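Local coordinates for protein Cfl (Pectobacterium brasiliense, PDB 7A9J) that probably activates carboxylic acids with ATP, as a coronafacic acid ligase of the AMP-binding family that makes amides, at residues E338-Y350 with P355-K367. The protein carries 1 engineered substitution. Residues are numbered along the deposited sequence; the frame is centred on the assembly and turned at random.
Sequences ELGGPVIYHHDIY and PSIGWPLPGVEIK. With R4Z (6-ethyl-1-oxidanylidene-indene-4-carboxylic acid), chain B.
Pro342 and Leu361 meet beside the bound indanone-type acid R4Z. The Pro342 ring turns its CB to the ligand, 3.3 Å from R4Z O01, and the same CB touches Leu361 CD1. Gly340 and Gly341 line the ethyl end of this pocket. The backbone O of Pro342 is buried without a polar partner, under Leu361 CD1. Val343 O accepts a nearly straight bond from Leu361 N at 2.9 Å, and Val343 CB packs across the methyls of Val364. Ile344 pairs with Pro360. Ile344 CG2 reaches Ile357 O at 3.2 Å and also lies against Ile357 CG1. Tyr345 and Trp359 exchange two backbone bonds, the mark of an antiparallel hydrogen-bonded pair. Tyr345 CB rests on Leu361 CD2 at 3.6 Å, while its hydroxyl bonds to Gln331 and Asn218. With CG anti to the backbone N (chi1 -158°), the His346 ring lies along Gly358, whose CA sits over one face. His346 NE2 shares a 2.8 Å hydrogen bond with Ser356 OG, and ND1 accepts from Asp348 N, so both ring nitrogens are held. Trp359 sends its edge toward the His346 face, planes at 85°. The His347 ring completes this aromatic cluster, its CE1 3.4 Å from Trp359 CZ3. The two strands form a beta hairpin. Strand 331-335 flanks 342-346, with a classic bulge where Val343 and Ile344 both face Tyr334. Strand 418-423 pairs with 356-360 and covers Ile344 and Ile357 through Leu418, and helix 316-326 packs on Ile349.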
# COMPACT_ATOMS: atom_id res chain seq x y z
N GLU A 338 3.64 0.19 11.05
CA GLU A 338 4.10 -0.24 12.39
C GLU A 338 4.86 -1.57 12.34
O GLU A 338 5.66 -1.86 13.22
CB GLU A 338 2.90 -0.37 13.31
CG GLU A 338 2.20 0.94 13.55
CD GLU A 338 1.07 1.31 12.55
OE1 GLU A 338 0.99 0.81 11.37
OE2 GLU A 338 0.25 2.16 12.98
N LEU A 339 4.61 -2.38 11.34
CA LEU A 339 5.30 -3.65 11.19
C LEU A 339 6.52 -3.51 10.30
O LEU A 339 7.08 -4.51 9.84
CB LEU A 339 4.35 -4.68 10.58
CG LEU A 339 3.27 -4.97 11.60
CD1 LEU A 339 2.25 -5.91 10.97
CD2 LEU A 339 3.94 -5.60 12.88
N GLY A 340 6.90 -2.27 10.00
CA GLY A 340 8.13 -2.06 9.21
C GLY A 340 7.91 -2.18 7.72
O GLY A 340 8.18 -1.24 6.95
N GLY A 341 7.36 -3.30 7.30
CA GLY A 341 7.09 -3.54 5.91
C GLY A 341 5.97 -4.55 5.68
O GLY A 341 5.19 -4.84 6.55
N PRO A 342 5.87 -5.03 4.46
CA PRO A 342 5.03 -6.20 4.16
C PRO A 342 5.39 -7.35 5.10
O PRO A 342 6.57 -7.67 5.32
CB PRO A 342 5.42 -6.58 2.71
CG PRO A 342 6.12 -5.30 2.20
CD PRO A 342 6.89 -4.80 3.41
N VAL A 343 4.36 -8.06 5.58
CA VAL A 343 4.66 -9.22 6.42
C VAL A 343 4.02 -10.50 5.94
O VAL A 343 4.45 -11.57 6.36
CB VAL A 343 4.22 -8.96 7.89
CG1 VAL A 343 5.17 -7.85 8.47
CG2 VAL A 343 2.74 -8.54 7.99
N ILE A 344 2.96 -10.44 5.17
CA ILE A 344 2.27 -11.63 4.69
C ILE A 344 2.06 -11.44 3.19
O ILE A 344 1.66 -10.36 2.74
CB ILE A 344 0.93 -11.85 5.44
CG1 ILE A 344 1.23 -12.22 6.89
CG2 ILE A 344 0.16 -12.99 4.77
CD1 ILE A 344 -0.01 -12.06 7.88
N TYR A 345 2.36 -12.47 2.43
CA TYR A 345 2.39 -12.37 0.99
C TYR A 345 1.64 -13.52 0.37
O TYR A 345 1.88 -14.68 0.72
CB TYR A 345 3.85 -12.35 0.58
CG TYR A 345 4.14 -12.50 -0.89
CD1 TYR A 345 3.50 -11.74 -1.84
CD2 TYR A 345 5.11 -13.42 -1.31
CE1 TYR A 345 3.78 -11.88 -3.23
CE2 TYR A 345 5.40 -13.59 -2.68
CZ TYR A 345 4.73 -12.81 -3.63
OH TYR A 345 5.06 -12.96 -4.96
N HIS A 346 0.74 -13.21 -0.56
CA HIS A 346 -0.01 -14.23 -1.26
C HIS A 346 0.47 -14.26 -2.70
O HIS A 346 0.14 -13.37 -3.49
CB HIS A 346 -1.52 -13.96 -1.18
CG HIS A 346 -2.30 -15.20 -1.39
ND1 HIS A 346 -1.85 -16.22 -2.20
CD2 HIS A 346 -3.48 -15.63 -0.85
CE1 HIS A 346 -2.72 -17.23 -2.14
NE2 HIS A 346 -3.69 -16.90 -1.31
N HIS A 347 1.31 -15.24 -3.03
CA HIS A 347 1.88 -15.23 -4.37
C HIS A 347 0.92 -15.79 -5.41
O HIS A 347 1.25 -15.80 -6.57
CB HIS A 347 3.19 -16.04 -4.35
CG HIS A 347 2.98 -17.44 -3.91
ND1 HIS A 347 2.98 -17.79 -2.57
CD2 HIS A 347 2.74 -18.57 -4.61
CE1 HIS A 347 2.76 -19.10 -2.47
NE2 HIS A 347 2.60 -19.60 -3.68
N ASP A 348 -0.31 -16.23 -5.04
CA ASP A 348 -1.25 -16.67 -6.06
C ASP A 348 -2.69 -16.72 -5.50
O ASP A 348 -3.19 -17.77 -5.18
CB ASP A 348 -0.81 -18.05 -6.58
CG ASP A 348 -1.55 -18.50 -7.82
OD1 ASP A 348 -1.15 -19.59 -8.30
OD2 ASP A 348 -2.54 -17.88 -8.30
N ILE A 349 -3.33 -15.56 -5.37
CA ILE A 349 -4.62 -15.49 -4.66
C ILE A 349 -5.64 -16.40 -5.29
O ILE A 349 -6.41 -17.09 -4.60
CB ILE A 349 -5.12 -14.05 -4.68
CG1 ILE A 349 -4.09 -13.12 -4.04
CG2 ILE A 349 -6.46 -14.03 -3.86
CD1 ILE A 349 -4.46 -11.62 -4.33
N TYR A 350 -5.70 -16.39 -6.62
CA TYR A 350 -6.79 -17.04 -7.30
C TYR A 350 -6.71 -18.56 -7.17
O TYR A 350 -7.71 -19.25 -7.32
CB TYR A 350 -6.80 -16.58 -8.74
CG TYR A 350 -7.94 -17.08 -9.55
CD1 TYR A 350 -9.28 -16.94 -9.11
CD2 TYR A 350 -7.72 -17.73 -10.75
CE1 TYR A 350 -10.32 -17.42 -9.85
CE2 TYR A 350 -8.78 -18.21 -11.51
CZ TYR A 350 -10.07 -18.04 -11.07
OH TYR A 350 -11.12 -18.53 -11.79
N PRO A 355 -11.36 -17.10 0.63
CA PRO A 355 -10.63 -15.86 0.92
C PRO A 355 -9.40 -16.11 1.78
O PRO A 355 -9.44 -16.83 2.78
CB PRO A 355 -11.67 -15.00 1.66
CG PRO A 355 -12.97 -15.54 1.20
CD PRO A 355 -12.73 -17.06 1.21
N SER A 356 -8.28 -15.61 1.31
CA SER A 356 -7.04 -15.86 2.00
C SER A 356 -6.05 -14.72 1.80
O SER A 356 -6.11 -13.91 0.86
CB SER A 356 -6.42 -17.22 1.55
OG SER A 356 -5.98 -17.11 0.21
N ILE A 357 -5.17 -14.59 2.77
CA ILE A 357 -4.13 -13.58 2.65
C ILE A 357 -2.74 -14.12 2.45
O ILE A 357 -1.80 -13.30 2.23
CB ILE A 357 -4.12 -12.60 3.83
CG1 ILE A 357 -3.88 -13.35 5.14
CG2 ILE A 357 -5.39 -11.76 3.78
CD1 ILE A 357 -3.87 -12.40 6.32
N GLY A 358 -2.53 -15.41 2.44
CA GLY A 358 -1.20 -15.85 2.08
C GLY A 358 -0.35 -16.29 3.26
O GLY A 358 -0.86 -16.67 4.33
N TRP A 359 0.96 -16.20 3.09
CA TRP A 359 1.91 -16.80 3.99
C TRP A 359 2.76 -15.74 4.66
O TRP A 359 3.26 -14.84 3.98
CB TRP A 359 2.83 -17.77 3.23
CG TRP A 359 2.16 -19.02 2.77
CD1 TRP A 359 2.17 -20.23 3.44
CD2 TRP A 359 1.28 -19.20 1.62
NE1 TRP A 359 1.42 -21.14 2.76
CE2 TRP A 359 0.88 -20.56 1.64
CE3 TRP A 359 0.89 -18.39 0.54
CZ2 TRP A 359 0.01 -21.11 0.67
CZ3 TRP A 359 0.04 -18.92 -0.43
CH2 TRP A 359 -0.41 -20.28 -0.33
N PRO A 360 3.15 -15.95 5.92
CA PRO A 360 4.13 -15.03 6.54
C PRO A 360 5.45 -15.05 5.79
O PRO A 360 5.96 -16.10 5.38
CB PRO A 360 4.31 -15.61 7.97
CG PRO A 360 2.92 -16.27 8.24
CD PRO A 360 2.59 -16.92 6.89
N LEU A 361 6.00 -13.86 5.62
CA LEU A 361 7.29 -13.70 5.01
C LEU A 361 8.40 -14.19 5.93
O LEU A 361 8.17 -14.45 7.12
CB LEU A 361 7.42 -12.23 4.67
CG LEU A 361 6.56 -11.88 3.44
CD1 LEU A 361 6.51 -10.30 3.28
CD2 LEU A 361 7.03 -12.56 2.15
N PRO A 362 9.64 -14.31 5.43
CA PRO A 362 10.72 -14.83 6.28
C PRO A 362 10.96 -13.98 7.52
O PRO A 362 10.94 -12.75 7.47
CB PRO A 362 11.95 -14.85 5.35
CG PRO A 362 11.36 -14.95 3.96
CD PRO A 362 10.08 -14.12 4.02
N GLY A 363 11.07 -14.68 8.67
CA GLY A 363 11.27 -14.03 9.95
C GLY A 363 10.00 -13.52 10.60
O GLY A 363 10.05 -13.09 11.76
N VAL A 364 8.89 -13.46 9.88
CA VAL A 364 7.64 -12.98 10.45
C VAL A 364 7.07 -14.06 11.38
O VAL A 364 7.04 -15.25 11.03
CB VAL A 364 6.65 -12.60 9.33
CG1 VAL A 364 5.26 -12.23 9.88
CG2 VAL A 364 7.20 -11.41 8.52
N GLU A 365 6.70 -13.66 12.59
CA GLU A 365 6.07 -14.56 13.55
C GLU A 365 4.60 -14.23 13.66
O GLU A 365 4.25 -13.05 13.71
CB GLU A 365 6.71 -14.43 14.93
CG GLU A 365 8.26 -14.44 14.93
CD GLU A 365 8.78 -13.91 16.25
OE1 GLU A 365 8.68 -14.67 17.26
OE2 GLU A 365 9.21 -12.74 16.31
N ILE A 366 3.75 -15.25 13.74
CA ILE A 366 2.33 -14.93 13.92
C ILE A 366 1.83 -15.71 15.10
O ILE A 366 2.39 -16.75 15.47
CB ILE A 366 1.47 -15.23 12.67
CG1 ILE A 366 1.44 -16.71 12.35
CG2 ILE A 366 1.93 -14.39 11.41
CD1 ILE A 366 0.14 -17.09 11.80
N LYS A 367 0.78 -15.17 15.73
CA LYS A 367 0.04 -15.88 16.73
C LYS A 367 -1.44 -15.67 16.43
O LYS A 367 -1.85 -14.58 16.02
CB LYS A 367 0.41 -15.41 18.15
CG LYS A 367 -0.61 -15.73 19.23
CD LYS A 367 -0.01 -15.54 20.63
CE LYS A 367 0.78 -14.23 20.71
NZ LYS A 367 1.24 -13.97 22.11
C13 R4Z B . 4.41 -0.73 5.30
C15 R4Z B . 3.22 -2.36 3.77
C02 R4Z B . 1.93 -3.87 2.10
C03 R4Z B . 0.81 -3.83 1.26
C04 R4Z B . 0.17 -2.47 1.53
C05 R4Z B . 2.22 -2.70 2.88
C06 R4Z B . 1.20 -1.77 2.57
C07 R4Z B . 1.25 -0.51 3.16
C08 R4Z B . 0.16 0.52 2.84
C11 R4Z B . 2.29 -0.17 4.03
C12 R4Z B . 3.30 -1.09 4.35
C14 R4Z B . 5.48 0.15 4.59
O01 R4Z B . 2.61 -4.86 2.18
O09 R4Z B . 0.38 1.72 3.16
O10 R4Z B . -0.95 0.20 2.30
O HOH W 1 -7.72 -16.65 -2.11